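PDB 2P17: pirin-like protein, which is of unknown function but binds one iron ion per subunit and belongs to the pirin family of cupin-fold proteins. Local coordinates for residues A[63-68]-A[236-241]; A[88-93]-A[149-154]; A[164-169]-A[186-191]. All coordinates share one frame; numbering follows the deposited sequence.

Interaction 1: A[63-68]-A[236-241]; sequences VTYVIS and RLLLYA
Arg-236 reaches from strand 235-242 to the phenol end of Tyr-65 on strand 60-66. Its chain runs extended from CG to NE, and NH2 lies 3.6 Å from Tyr-65 OH, with the guanidinium and ring planes 64° apart. No hydrogen bond joins the two groups; they share a third partner instead, for Glu-171 OE2 takes a salt bridge from Arg-236 NH2 and a hydrogen bond with Tyr-65 OH, which should offset the charge at this partly open border of the contact.

Two residues on, Leu-238 supplies most of the apolar packing. Its CD1 methyl sits over one face of the Tyr-65 ring, 3.8 Å from the centroid and displaced toward the rim, a CH-pi contact. Leu-238 CD2 lies 3.9 Å from Tyr-65 CD1. With CG anti to the backbone N (chi1 173°) the tyrosine ring is carried out toward strand 235-242, and chi2 of 94° turns its face to the leucine. The two strands run antiparallel with axes 10.9 Å apart, too far for backbone pairing: this is face-to-face packing between the N-terminal and C-terminal cupin domains of the pirin bicupin, made by side chains and one bridging water.

Tyr-240 closes the row. Its hydroxyl approaches Tyr-65 CB only at 4.4 Å, but a water 2.8 Å from Tyr-240 OH donates to Val-63 O, bridging phenol and strand backbone, while Phe-191 packs against the Tyr-240 ring.

Interaction 2: A[88-93]-A[149-154]; sequences VQWMTA and VFSGSS
Val-88 and Trp-90 of strand 88-92 pack against Phe-150 and Ser-151, which form a classic beta bulge facing Met-169 at a corner of the chain, in the buried zone between the two halves of the pirin bicupin.

The apolar part is a CH-pi contact. Val-88 CG2 lies over one face of the Phe-150 ring, 3.7 Å from its centroid and 20° off the normal. It is shifted toward the rim, so that CD1 and CE1 of the ring take the closest approach, and Val-88 CB adds to the same side at 3.6 Å from Phe-150 CD1. The isopropyl group is turned with CG1 anti to the backbone N (chi1 167°), which places CG2 beside that N and over the phenyl. Met-137 and Glu-171 also pack against Phe-150.

The second part joins a polar side chain to an aromatic one without a hydrogen bond between them. The six-membered half of the Trp-90 indole abuts Ser-151, whose CB is 3.5 Å from CZ3. The serine hydroxyl has its polar partners in Val-167 O and Asn-163 ND2, which account for this buried oxygen, while Trp-90 NE1, at the other end of the indole, makes a weak hydrogen bond to Glu-61 OE1. Against the benzo ring the hydroxyl itself stands obliquely, with Ser-151 OG 3.5 Å from Trp-90 CH2.

Interaction 3: A[164-169]-A[186-191]; sequences IVPVTM and GHYNGF
Pro-166 meets the phenol end of Tyr-188 just before strand 167-174 begins. Its CB carbon comes to 3.2 Å from Tyr-188 OH and 4.1 Å from CZ of that ring. The pyrrolidine thus abuts the hydroxyl at the partly exposed border of the contact, and on the backbone Pro-166 is paired with Glu-243.

Val-167 starts its side chain away from the 186-191 segment, and it packs on Trp-90 and Phe-39, while its carbonyl accepts a hydrogen bond from Ser-151 OG.

Thr-168 returns to the tyrosine. A chi1 of -73°, with CG2 anti to the backbone N, turns its OG1 to the ring edge and to a water; OG1 lies near the ring plane, 3.8 Å from Tyr-188 CE2, and the two side chains cross at about a right angle. No direct hydrogen bond links the hydroxyls; the water does so, 2.9 Å from Thr-168 OG1 and 2.7 Å from Tyr-188 OH, and it sits in the plane of the phenol ring. At the tyrosine's edge, its CD1 lies over one face of the His-187 imidazole, toward the rim, and His-187 NE2 is hydrogen-bonded to Glu-243. Replacing Tyr-188 by an alanine would probably leave that water without its phenol partner and open a gap beside Pro-166 CB.

The two strands flank strand 235-242, each pairing antiparallel with it, so the tyrosine reaches across a middle strand, over Ala-241, at one end of a three-stranded portion of the C-terminal cupin beta-barrel.

In the fold
Interactions 1 and 2 are buried between the two cupin domains, whereas interaction 3 is only partly buried and lies within the C-terminal half. The first two share a sheet: strands 60-66 and 88-92 are neighbours, and Val-88 packs on Tyr-65 as well as on Phe-150. Interactions 1 and 3 are joined through strand 235-242, where Ala-241 O meets Thr-168 N, and interactions 2 and 3 through the Phe-150 N to Met-169 O bond. Methyl-on-ring packing is found in both deep contacts, joined in interaction 2 by a serine against an indole and in interaction 1 by a charged cluster at the border; the more open interaction 3 relies on a threonine hydroxyl at a ring edge, a proline and a bridging water.

Interaction 1: A[63-68]-A[236-241]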
ATOM      1  N   VAL A  63      -3.278  -5.728  -3.671  1.00  8.52           N
ATOM      2  CA  VAL A  63      -2.945  -5.707  -2.252  1.00  8.69           C
ATOM      3  C   VAL A  63      -3.960  -4.839  -1.552  1.00  8.77           C
ATOM      4  O   VAL A  63      -4.060  -3.646  -1.862  1.00  8.76           O
ATOM      5  CB  VAL A  63      -1.538  -5.149  -2.013  1.00  8.19           C
ATOM      6  CG1 VAL A  63      -1.204  -5.223  -0.527  1.00  8.74           C
ATOM      7  CG2 VAL A  63      -0.486  -5.954  -2.793  1.00  8.63           C
ATOM      8  N   THR A  64      -4.711  -5.436  -0.622  1.00  8.79           N
ATOM      9  CA  THR A  64      -5.770  -4.717   0.090  1.00  9.44           C
ATOM     10  C   THR A  64      -5.347  -4.447   1.516  1.00  9.29           C
ATOM     11  O   THR A  64      -4.846  -5.345   2.184  1.00 10.12           O
ATOM     12  CB  THR A  64      -7.060  -5.553   0.163  1.00  9.79           C
ATOM     13  OG1 THR A  64      -7.340  -6.138  -1.114  1.00 12.28           O
ATOM     14  CG2 THR A  64      -8.250  -4.697   0.592  1.00 10.50           C
ATOM     15  N   TYR A  65      -5.512  -3.200   1.961  1.00  9.03           N
ATOM     16  CA  TYR A  65      -5.380  -2.848   3.370  1.00  8.59           C
ATOM     17  C   TYR A  65      -6.753  -2.418   3.873  1.00  8.58           C
ATOM     18  O   TYR A  65      -7.385  -1.539   3.280  1.00  8.33           O
ATOM     19  CB  TYR A  65      -4.342  -1.727   3.579  1.00  9.01           C
ATOM     20  CG  TYR A  65      -4.289  -1.218   5.016  1.00  9.82           C
ATOM     21  CD1 TYR A  65      -3.381  -1.747   5.933  1.00  8.88           C
ATOM     22  CD2 TYR A  65      -5.157  -0.223   5.449  1.00  9.86           C
ATOM     23  CE1 TYR A  65      -3.339  -1.297   7.250  1.00 10.25           C
ATOM     24  CE2 TYR A  65      -5.132   0.241   6.774  1.00 10.13           C
ATOM     25  CZ  TYR A  65      -4.225  -0.302   7.664  1.00 10.56           C
ATOM     26  OH  TYR A  65      -4.209   0.161   8.971  1.00 11.89           O
ATOM     27  N   VAL A  66      -7.226  -3.053   4.941  1.00  9.08           N
ATOM     28  CA  VAL A  66      -8.521  -2.688   5.516  1.00  9.91           C
ATOM     29  C   VAL A  66      -8.314  -1.642   6.605  1.00 10.22           C
ATOM     30  O   VAL A  66      -7.659  -1.907   7.619  1.00 10.52           O
ATOM     31  CB  VAL A  66      -9.279  -3.931   6.056  1.00 10.38           C
ATOM     32  CG1 VAL A  66     -10.548  -3.520   6.773  1.00 10.40           C
ATOM     33  CG2 VAL A  66      -9.604  -4.879   4.914  1.00 11.42           C
ATOM     34  N   ILE A  67      -8.842  -0.442   6.381  1.00 10.68           N
ATOM     35  CA  ILE A  67      -8.741   0.624   7.377  1.00 11.60           C
ATOM     36  C   ILE A  67      -9.722   0.347   8.505  1.00 11.72           C
ATOM     37  O   ILE A  67      -9.354   0.392   9.688  1.00 13.39           O
ATOM     38  CB  ILE A  67      -8.996   2.019   6.754  1.00 11.18           C
ATOM     39  CG1 ILE A  67      -8.037   2.277   5.584  1.00 11.13           C
ATOM     40  CG2 ILE A  67      -8.875   3.122   7.827  1.00 12.13           C
ATOM     41  CD1 ILE A  67      -8.387   3.509   4.737  1.00 11.82           C
ATOM     42  N   SER A  68     -10.969   0.043   8.137  1.00 12.09           N
ATOM     43  CA  SER A  68     -12.009  -0.247   9.107  1.00 12.12           C
ATOM     44  C   SER A  68     -13.047  -1.176   8.492  1.00 12.24           C
ATOM     45  O   SER A  68     -13.140  -1.307   7.263  1.00 12.03           O
ATOM     46  CB  SER A  68     -12.663   1.043   9.611  1.00 12.66           C
ATOM     47  OG  SER A  68     -13.314   1.733   8.557  1.00 12.73           O
ATOM     48  N   ARG A 236      -0.670   8.204  11.522  1.00 10.07           N
ATOM     49  CA  ARG A 236      -0.743   6.841  11.019  1.00  9.57           C
ATOM     50  C   ARG A 236      -0.686   6.895   9.497  1.00  8.95           C
ATOM     51  O   ARG A 236      -1.418   7.658   8.885  1.00  9.16           O
ATOM     52  CB  ARG A 236      -2.019   6.141  11.489  1.00 10.01           C
ATOM     53  CG  ARG A 236      -2.042   4.649  11.188  1.00 12.79           C
ATOM     54  CD  ARG A 236      -3.180   3.966  11.944  1.00 17.56           C
ATOM     55  NE  ARG A 236      -3.093   2.511  11.848  1.00 20.61           N
ATOM     56  CZ  ARG A 236      -3.634   1.664  12.722  1.00 21.48           C
ATOM     57  NH1 ARG A 236      -4.303   2.112  13.787  1.00 23.99           N
ATOM     58  NH2 ARG A 236      -3.500   0.360  12.536  1.00 22.13           N
ATOM     59  N   LEU A 237       0.195   6.100   8.891  1.00  8.13           N
ATOM     60  CA  LEU A 237       0.361   6.149   7.438  1.00  7.67           C
ATOM     61  C   LEU A 237       0.808   4.801   6.887  1.00  7.57           C
ATOM     62  O   LEU A 237       1.327   3.962   7.617  1.00  7.48           O
ATOM     63  CB  LEU A 237       1.349   7.255   7.042  1.00  8.06           C
ATOM     64  CG  LEU A 237       2.810   7.104   7.492  1.00  8.60           C
ATOM     65  CD1 LEU A 237       3.621   6.156   6.606  1.00  9.16           C
ATOM     66  CD2 LEU A 237       3.466   8.474   7.526  1.00  8.56           C
ATOM     67  N   LEU A 238       0.590   4.619   5.592  1.00  7.08           N
ATOM     68  CA  LEU A 238       1.118   3.479   4.848  1.00  7.95           C
ATOM     69  C   LEU A 238       2.133   3.969   3.834  1.00  8.15           C
ATOM     70  O   LEU A 238       1.863   4.895   3.088  1.00  8.39           O
ATOM     71  CB  LEU A 238      -0.016   2.731   4.140  1.00  7.91           C
ATOM     72  CG  LEU A 238      -1.018   2.016   5.047  1.00  9.21           C
ATOM     73  CD1 LEU A 238      -2.254   1.670   4.240  1.00 10.69           C
ATOM     74  CD2 LEU A 238      -0.406   0.785   5.680  1.00 11.31           C
ATOM     75  N   LEU A 239       3.303   3.341   3.817  1.00  8.07           N
ATOM     76  CA  LEU A 239       4.338   3.644   2.832  1.00  7.73           C
ATOM     77  C   LEU A 239       4.474   2.456   1.892  1.00  7.33           C
ATOM     78  O   LEU A 239       4.603   1.307   2.341  1.00  7.67           O
ATOM     79  CB  LEU A 239       5.679   3.932   3.525  1.00  8.04           C
ATOM     80  CG  LEU A 239       6.897   4.339   2.687  1.00  8.09           C
ATOM     81  CD1 LEU A 239       7.833   5.232   3.484  1.00  9.87           C
ATOM     82  CD2 LEU A 239       7.656   3.105   2.178  1.00  8.67           C
ATOM     83  N   TYR A 240       4.463   2.743   0.590  1.00  7.14           N
ATOM     84  CA  TYR A 240       4.580   1.722  -0.445  1.00  7.03           C
ATOM     85  C   TYR A 240       5.740   2.098  -1.342  1.00  7.54           C
ATOM     86  O   TYR A 240       5.787   3.219  -1.837  1.00  7.20           O
ATOM     87  CB  TYR A 240       3.347   1.710  -1.333  1.00  7.28           C
ATOM     88  CG  TYR A 240       2.008   1.439  -0.691  1.00  7.53           C
ATOM     89  CD1 TYR A 240       1.473   0.151  -0.682  1.00  7.65           C
ATOM     90  CD2 TYR A 240       1.236   2.477  -0.161  1.00  8.46           C
ATOM     91  CE1 TYR A 240       0.188  -0.096  -0.151  1.00  8.12           C
ATOM     92  CE2 TYR A 240      -0.039   2.236   0.368  1.00  8.59           C
ATOM     93  CZ  TYR A 240      -0.547   0.946   0.371  1.00  8.54           C
ATOM     94  OH  TYR A 240      -1.809   0.719   0.882  1.00  8.77           O
ATOM     95  N   ALA A 241       6.672   1.172  -1.581  1.00  7.83           N
ATOM     96  CA  ALA A 241       7.757   1.443  -2.515  1.00  7.89           C
ATOM     97  C   ALA A 241       8.170   0.142  -3.145  1.00  8.44           C
ATOM     98  O   ALA A 241       8.182  -0.885  -2.478  1.00  9.15           O
ATOM     99  CB  ALA A 241       8.928   2.086  -1.796  1.00  7.90           C
TER
HETATM  100  O   HOH W   1      -3.245  -1.450  -0.128  1.00  9.12           O

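Interaction 2: A[88-93]-A[149-154]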
ATOM      1  N   VAL A  88      -4.103  -7.027   6.008  1.00  9.37           N
ATOM      2  CA  VAL A  88      -3.751  -6.908   4.590  1.00  9.22           C
ATOM      3  C   VAL A  88      -3.915  -8.262   3.906  1.00  9.11           C
ATOM      4  O   VAL A  88      -3.796  -9.308   4.540  1.00  9.78           O
ATOM      5  CB  VAL A  88      -2.293  -6.360   4.446  1.00  8.96           C
ATOM      6  CG1 VAL A  88      -1.739  -6.498   3.022  1.00 10.06           C
ATOM      7  CG2 VAL A  88      -2.227  -4.889   4.898  1.00  8.60           C
ATOM      8  N   GLN A  89      -4.263  -8.241   2.626  1.00  9.04           N
ATOM      9  CA  GLN A  89      -4.159  -9.444   1.804  1.00  9.91           C
ATOM     10  C   GLN A  89      -3.393  -9.140   0.524  1.00  9.49           C
ATOM     11  O   GLN A  89      -3.459  -8.021  -0.007  1.00  9.65           O
ATOM     12  CB  GLN A  89      -5.534 -10.050   1.494  1.00  9.93           C
ATOM     13  CG  GLN A  89      -6.421  -9.125   0.673  1.00 11.49           C
ATOM     14  CD  GLN A  89      -7.891  -9.554   0.614  1.00 11.03           C
ATOM     15  OE1 GLN A  89      -8.279 -10.603   1.127  1.00 12.42           O
ATOM     16  NE2 GLN A  89      -8.711  -8.725  -0.026  1.00 12.74           N
ATOM     17  N   TRP A  90      -2.686 -10.147   0.034  1.00  9.35           N
ATOM     18  CA  TRP A  90      -1.830 -10.020  -1.134  1.00  9.53           C
ATOM     19  C   TRP A  90      -2.275 -11.095  -2.117  1.00  9.99           C
ATOM     20  O   TRP A  90      -2.093 -12.288  -1.861  1.00  9.89           O
ATOM     21  CB  TRP A  90      -0.379 -10.249  -0.717  1.00  9.78           C
ATOM     22  CG  TRP A  90       0.645  -9.629  -1.612  1.00  9.83           C
ATOM     23  CD1 TRP A  90       1.031 -10.056  -2.866  1.00  9.98           C
ATOM     24  CD2 TRP A  90       1.428  -8.473  -1.318  1.00  9.33           C
ATOM     25  NE1 TRP A  90       2.018  -9.224  -3.358  1.00  9.44           N
ATOM     26  CE2 TRP A  90       2.271  -8.240  -2.431  1.00  9.49           C
ATOM     27  CE3 TRP A  90       1.497  -7.595  -0.217  1.00  9.04           C
ATOM     28  CZ2 TRP A  90       3.167  -7.163  -2.478  1.00  9.09           C
ATOM     29  CZ3 TRP A  90       2.382  -6.527  -0.261  1.00 10.33           C
ATOM     30  CH2 TRP A  90       3.207  -6.319  -1.387  1.00 10.13           C
HETATM   31  N   MSE A  91      -2.871 -10.680  -3.229  1.00 10.25           N
HETATM   32  CA  MSE A  91      -3.383 -11.651  -4.180  1.00 11.78           C
HETATM   33  C   MSE A  91      -2.608 -11.546  -5.478  1.00 10.73           C
HETATM   34  O   MSE A  91      -2.622 -10.510  -6.134  1.00 10.81           O
HETATM   35  CB  MSE A  91      -4.872 -11.445  -4.428  1.00 12.99           C
HETATM   36  CG  MSE A  91      -5.460 -12.564  -5.268  1.00 15.90           C
HETATM   37 SE   MSE A  91      -7.286 -12.264  -5.863  0.50 14.96          SE
HETATM   38  CE  MSE A  91      -7.865 -10.961  -4.544  1.00 21.72           C
ATOM     39  N   THR A  92      -1.917 -12.621  -5.828  1.00 10.02           N
ATOM     40  CA  THR A  92      -1.219 -12.705  -7.107  1.00  9.76           C
ATOM     41  C   THR A  92      -2.183 -13.306  -8.119  1.00  9.60           C
ATOM     42  O   THR A  92      -2.566 -14.470  -7.992  1.00 10.26           O
ATOM     43  CB  THR A  92       0.039 -13.581  -6.989  1.00  9.66           C
ATOM     44  OG1 THR A  92       0.837 -13.092  -5.903  1.00  9.89           O
ATOM     45  CG2 THR A  92       0.853 -13.566  -8.283  1.00 11.07           C
ATOM     46  N   ALA A  93      -2.574 -12.523  -9.121  1.00  9.63           N
ATOM     47  CA  ALA A  93      -3.523 -13.038 -10.120  1.00  9.96           C
ATOM     48  C   ALA A  93      -2.834 -13.928 -11.152  1.00 10.45           C
ATOM     49  O   ALA A  93      -3.402 -14.939 -11.553  1.00 10.29           O
ATOM     50  CB  ALA A  93      -4.261 -11.906 -10.803  1.00  9.91           C
ATOM     51  N   VAL A 149       5.788  -4.135   9.314  1.00  8.79           N
ATOM     52  CA  VAL A 149       6.250  -4.458   7.975  1.00  8.49           C
ATOM     53  C   VAL A 149       5.329  -5.513   7.362  1.00  8.28           C
ATOM     54  O   VAL A 149       5.321  -6.662   7.794  1.00  8.58           O
ATOM     55  CB  VAL A 149       7.719  -4.951   7.974  1.00  8.36           C
ATOM     56  CG1 VAL A 149       8.233  -5.091   6.546  1.00  9.65           C
ATOM     57  CG2 VAL A 149       8.603  -3.992   8.777  1.00  9.31           C
ATOM     58  N   PHE A 150       4.572  -5.120   6.338  1.00  7.36           N
ATOM     59  CA  PHE A 150       3.682  -6.037   5.624  1.00  7.88           C
ATOM     60  C   PHE A 150       4.352  -6.705   4.438  1.00  7.81           C
ATOM     61  O   PHE A 150       3.955  -7.797   4.030  1.00  8.60           O
ATOM     62  CB  PHE A 150       2.408  -5.321   5.179  1.00  7.90           C
ATOM     63  CG  PHE A 150       1.431  -5.108   6.295  1.00  7.56           C
ATOM     64  CD1 PHE A 150       0.570  -6.128   6.661  1.00  8.55           C
ATOM     65  CD2 PHE A 150       1.387  -3.900   6.995  1.00  8.49           C
ATOM     66  CE1 PHE A 150      -0.343  -5.961   7.688  1.00  8.81           C
ATOM     67  CE2 PHE A 150       0.465  -3.720   8.040  1.00  7.36           C
ATOM     68  CZ  PHE A 150      -0.388  -4.758   8.388  1.00  7.73           C
ATOM     69  N   SER A 151       5.368  -6.043   3.893  1.00  7.48           N
ATOM     70  CA  SER A 151       6.153  -6.592   2.786  1.00  7.25           C
ATOM     71  C   SER A 151       7.495  -5.902   2.744  1.00  7.26           C
ATOM     72  O   SER A 151       7.609  -4.725   3.100  1.00  7.30           O
ATOM     73  CB  SER A 151       5.421  -6.393   1.458  1.00  7.64           C
ATOM     74  OG  SER A 151       6.081  -7.092   0.409  1.00  8.13           O
ATOM     75  N   GLY A 152       8.526  -6.631   2.314  1.00  7.58           N
ATOM     76  CA  GLY A 152       9.853  -6.045   2.199  1.00  8.35           C
ATOM     77  C   GLY A 152      10.468  -5.831   3.559  1.00  8.72           C
ATOM     78  O   GLY A 152      10.330  -6.672   4.451  1.00  8.89           O
ATOM     79  N   SER A 153      11.169  -4.714   3.717  1.00  9.62           N
ATOM     80  CA  SER A 153      11.918  -4.521   4.955  1.00 10.76           C
ATOM     81  C   SER A 153      11.994  -3.086   5.416  1.00 10.51           C
ATOM     82  O   SER A 153      11.811  -2.151   4.635  1.00 10.59           O
ATOM     83  CB  SER A 153      13.340  -5.044   4.793  1.00 11.64           C
ATOM     84  OG  SER A 153      14.026  -4.250   3.849  1.00 12.62           O
ATOM     85  N   SER A 154      12.278  -2.936   6.700  1.00 10.51           N
ATOM     86  CA  SER A 154      12.477  -1.625   7.282  1.00 10.67           C
ATOM     87  C   SER A 154      13.624  -1.768   8.269  1.00 10.99           C
ATOM     88  O   SER A 154      13.493  -2.463   9.274  1.00 10.78           O
ATOM     89  CB  SER A 154      11.195  -1.166   7.967  1.00 10.79           C
ATOM     90  OG  SER A 154      11.262   0.201   8.359  1.00 10.87           O
TER

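Interaction 3: A[164-169]-A[186-191]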
ATOM      1  N   ILE A 164       6.937 -11.156  -5.875  1.00 11.38           N
ATOM      2  CA  ILE A 164       7.516 -11.299  -7.198  1.00 11.79           C
ATOM      3  C   ILE A 164       8.302 -10.004  -7.461  1.00 11.34           C
ATOM      4  O   ILE A 164       9.531 -10.004  -7.382  1.00 13.32           O
ATOM      5  CB  ILE A 164       6.425 -11.634  -8.242  1.00 12.24           C
ATOM      6  CG1 ILE A 164       5.897 -13.057  -7.978  1.00 14.24           C
ATOM      7  CG2 ILE A 164       6.973 -11.542  -9.652  1.00 12.37           C
ATOM      8  CD1 ILE A 164       4.590 -13.380  -8.625  1.00 16.37           C
ATOM      9  N   VAL A 165       7.613  -8.896  -7.739  1.00 11.19           N
ATOM     10  CA  VAL A 165       8.272  -7.598  -7.718  1.00 10.99           C
ATOM     11  C   VAL A 165       8.558  -7.274  -6.251  1.00 10.27           C
ATOM     12  O   VAL A 165       7.637  -7.286  -5.429  1.00  9.79           O
ATOM     13  CB  VAL A 165       7.381  -6.476  -8.329  1.00 11.13           C
ATOM     14  CG1 VAL A 165       7.934  -5.086  -8.000  1.00 12.21           C
ATOM     15  CG2 VAL A 165       7.261  -6.639  -9.833  1.00 13.20           C
ATOM     16  N   PRO A 166       9.829  -6.984  -5.906  1.00  9.38           N
ATOM     17  CA  PRO A 166      10.102  -6.540  -4.538  1.00  9.46           C
ATOM     18  C   PRO A 166       9.321  -5.285  -4.183  1.00  9.15           C
ATOM     19  O   PRO A 166       9.431  -4.270  -4.872  1.00  9.97           O
ATOM     20  CB  PRO A 166      11.614  -6.248  -4.548  1.00 10.10           C
ATOM     21  CG  PRO A 166      12.154  -7.118  -5.649  1.00 10.68           C
ATOM     22  CD  PRO A 166      11.068  -7.064  -6.706  1.00  9.38           C
ATOM     23  N   VAL A 167       8.525  -5.379  -3.124  1.00  8.29           N
ATOM     24  CA  VAL A 167       7.728  -4.258  -2.634  1.00  8.67           C
ATOM     25  C   VAL A 167       7.935  -4.119  -1.133  1.00  8.48           C
ATOM     26  O   VAL A 167       7.813  -5.092  -0.375  1.00  8.62           O
ATOM     27  CB  VAL A 167       6.217  -4.452  -2.933  1.00  8.62           C
ATOM     28  CG1 VAL A 167       5.352  -3.353  -2.282  1.00  9.89           C
ATOM     29  CG2 VAL A 167       5.970  -4.487  -4.433  1.00  9.39           C
ATOM     30  N   THR A 168       8.250  -2.911  -0.700  1.00  8.72           N
ATOM     31  CA  THR A 168       8.260  -2.584   0.716  1.00  8.58           C
ATOM     32  C   THR A 168       6.959  -1.880   1.058  1.00  8.37           C
ATOM     33  O   THR A 168       6.612  -0.875   0.437  1.00  8.73           O
ATOM     34  CB  THR A 168       9.479  -1.738   1.065  1.00  9.05           C
ATOM     35  OG1 THR A 168      10.639  -2.585   1.037  1.00 10.03           O
ATOM     36  CG2 THR A 168       9.337  -1.079   2.446  1.00 10.56           C
HETATM   37  N   MSE A 169       6.232  -2.443   2.014  1.00  8.06           N
HETATM   38  CA  MSE A 169       4.972  -1.880   2.470  1.00  7.79           C
HETATM   39  C   MSE A 169       4.997  -1.883   3.981  1.00  8.06           C
HETATM   40  O   MSE A 169       5.114  -2.941   4.603  1.00  7.83           O
HETATM   41  CB  MSE A 169       3.777  -2.688   1.966  1.00  8.31           C
HETATM   42  CG  MSE A 169       2.445  -2.134   2.459  1.00  8.78           C
HETATM   43 SE   MSE A 169       0.999  -3.281   1.834  0.70  9.04          SE
HETATM   44  CE  MSE A 169      -0.496  -2.341   2.658  1.00 10.64           C
ATOM     45  N   GLY A 186      17.915   2.887  -3.775  1.00 10.11           N
ATOM     46  CA  GLY A 186      17.792   4.085  -4.611  1.00 10.19           C
ATOM     47  C   GLY A 186      16.894   3.945  -5.832  1.00 10.14           C
ATOM     48  O   GLY A 186      16.284   4.928  -6.288  1.00 10.83           O
ATOM     49  N   HIS A 187      16.785   2.729  -6.361  1.00  9.72           N
ATOM     50  CA  HIS A 187      15.999   2.522  -7.569  1.00  9.58           C
ATOM     51  C   HIS A 187      14.515   2.282  -7.270  1.00  9.27           C
ATOM     52  O   HIS A 187      13.692   2.252  -8.195  1.00  9.03           O
ATOM     53  CB  HIS A 187      16.576   1.378  -8.409  1.00  9.91           C
ATOM     54  CG  HIS A 187      16.427   0.027  -7.784  1.00 10.30           C
ATOM     55  ND1 HIS A 187      17.008  -0.307  -6.579  1.00 11.44           N
ATOM     56  CD2 HIS A 187      15.755  -1.075  -8.196  1.00 12.07           C
ATOM     57  CE1 HIS A 187      16.704  -1.558  -6.278  1.00 12.57           C
ATOM     58  NE2 HIS A 187      15.940  -2.045  -7.239  1.00 14.20           N
ATOM     59  N   TYR A 188      14.156   2.121  -5.994  1.00  8.38           N
ATOM     60  CA  TYR A 188      12.739   1.926  -5.667  1.00  7.92           C
ATOM     61  C   TYR A 188      11.957   3.210  -5.953  1.00  7.67           C
ATOM     62  O   TYR A 188      12.463   4.326  -5.786  1.00  8.37           O
ATOM     63  CB  TYR A 188      12.546   1.546  -4.200  1.00  8.36           C
ATOM     64  CG  TYR A 188      12.638   0.074  -3.849  1.00  7.70           C
ATOM     65  CD1 TYR A 188      13.490  -0.794  -4.521  1.00  9.37           C
ATOM     66  CD2 TYR A 188      11.878  -0.436  -2.791  1.00  9.29           C
ATOM     67  CE1 TYR A 188      13.574  -2.134  -4.153  1.00  8.07           C
ATOM     68  CE2 TYR A 188      11.950  -1.778  -2.419  1.00  8.18           C
ATOM     69  CZ  TYR A 188      12.798  -2.617  -3.107  1.00  8.97           C
ATOM     70  OH  TYR A 188      12.904  -3.948  -2.733  1.00 10.00           O
ATOM     71  N   ASN A 189      10.703   3.020  -6.344  1.00  7.76           N
ATOM     72  CA  ASN A 189       9.781   4.093  -6.643  1.00  8.43           C
ATOM     73  C   ASN A 189       8.644   3.967  -5.648  1.00  8.41           C
ATOM     74  O   ASN A 189       8.106   2.879  -5.461  1.00  8.58           O
ATOM     75  CB  ASN A 189       9.292   3.937  -8.091  1.00  7.96           C
ATOM     76  CG  ASN A 189       8.405   5.091  -8.555  1.00  8.43           C
ATOM     77  OD1 ASN A 189       8.469   6.201  -8.029  1.00  8.64           O
ATOM     78  ND2 ASN A 189       7.603   4.831  -9.573  1.00  9.21           N
ATOM     79  N   GLY A 190       8.263   5.065  -5.000  1.00  9.14           N
ATOM     80  CA  GLY A 190       7.224   4.948  -3.993  1.00  9.62           C
ATOM     81  C   GLY A 190       6.563   6.223  -3.542  1.00  8.74           C
ATOM     82  O   GLY A 190       6.782   7.310  -4.094  1.00  8.21           O
ATOM     83  N   PHE A 191       5.746   6.067  -2.514  1.00  8.51           N
ATOM     84  CA  PHE A 191       4.926   7.138  -2.006  1.00  8.15           C
ATOM     85  C   PHE A 191       4.394   6.684  -0.657  1.00  7.80           C
ATOM     86  O   PHE A 191       4.531   5.512  -0.281  1.00  7.58           O
ATOM     87  CB  PHE A 191       3.755   7.420  -2.976  1.00  8.89           C
ATOM     88  CG  PHE A 191       2.800   6.267  -3.117  1.00  7.80           C
ATOM     89  CD1 PHE A 191       1.704   6.174  -2.270  1.00  8.54           C
ATOM     90  CD2 PHE A 191       3.037   5.246  -4.026  1.00  8.77           C
ATOM     91  CE1 PHE A 191       0.838   5.092  -2.344  1.00  9.54           C
ATOM     92  CE2 PHE A 191       2.183   4.152  -4.113  1.00  8.43           C
ATOM     93  CZ  PHE A 191       1.078   4.074  -3.281  1.00  9.30           C
TER
HETATM   94  O   HOH W   2      11.422  -4.751  -0.683  1.00 11.83           O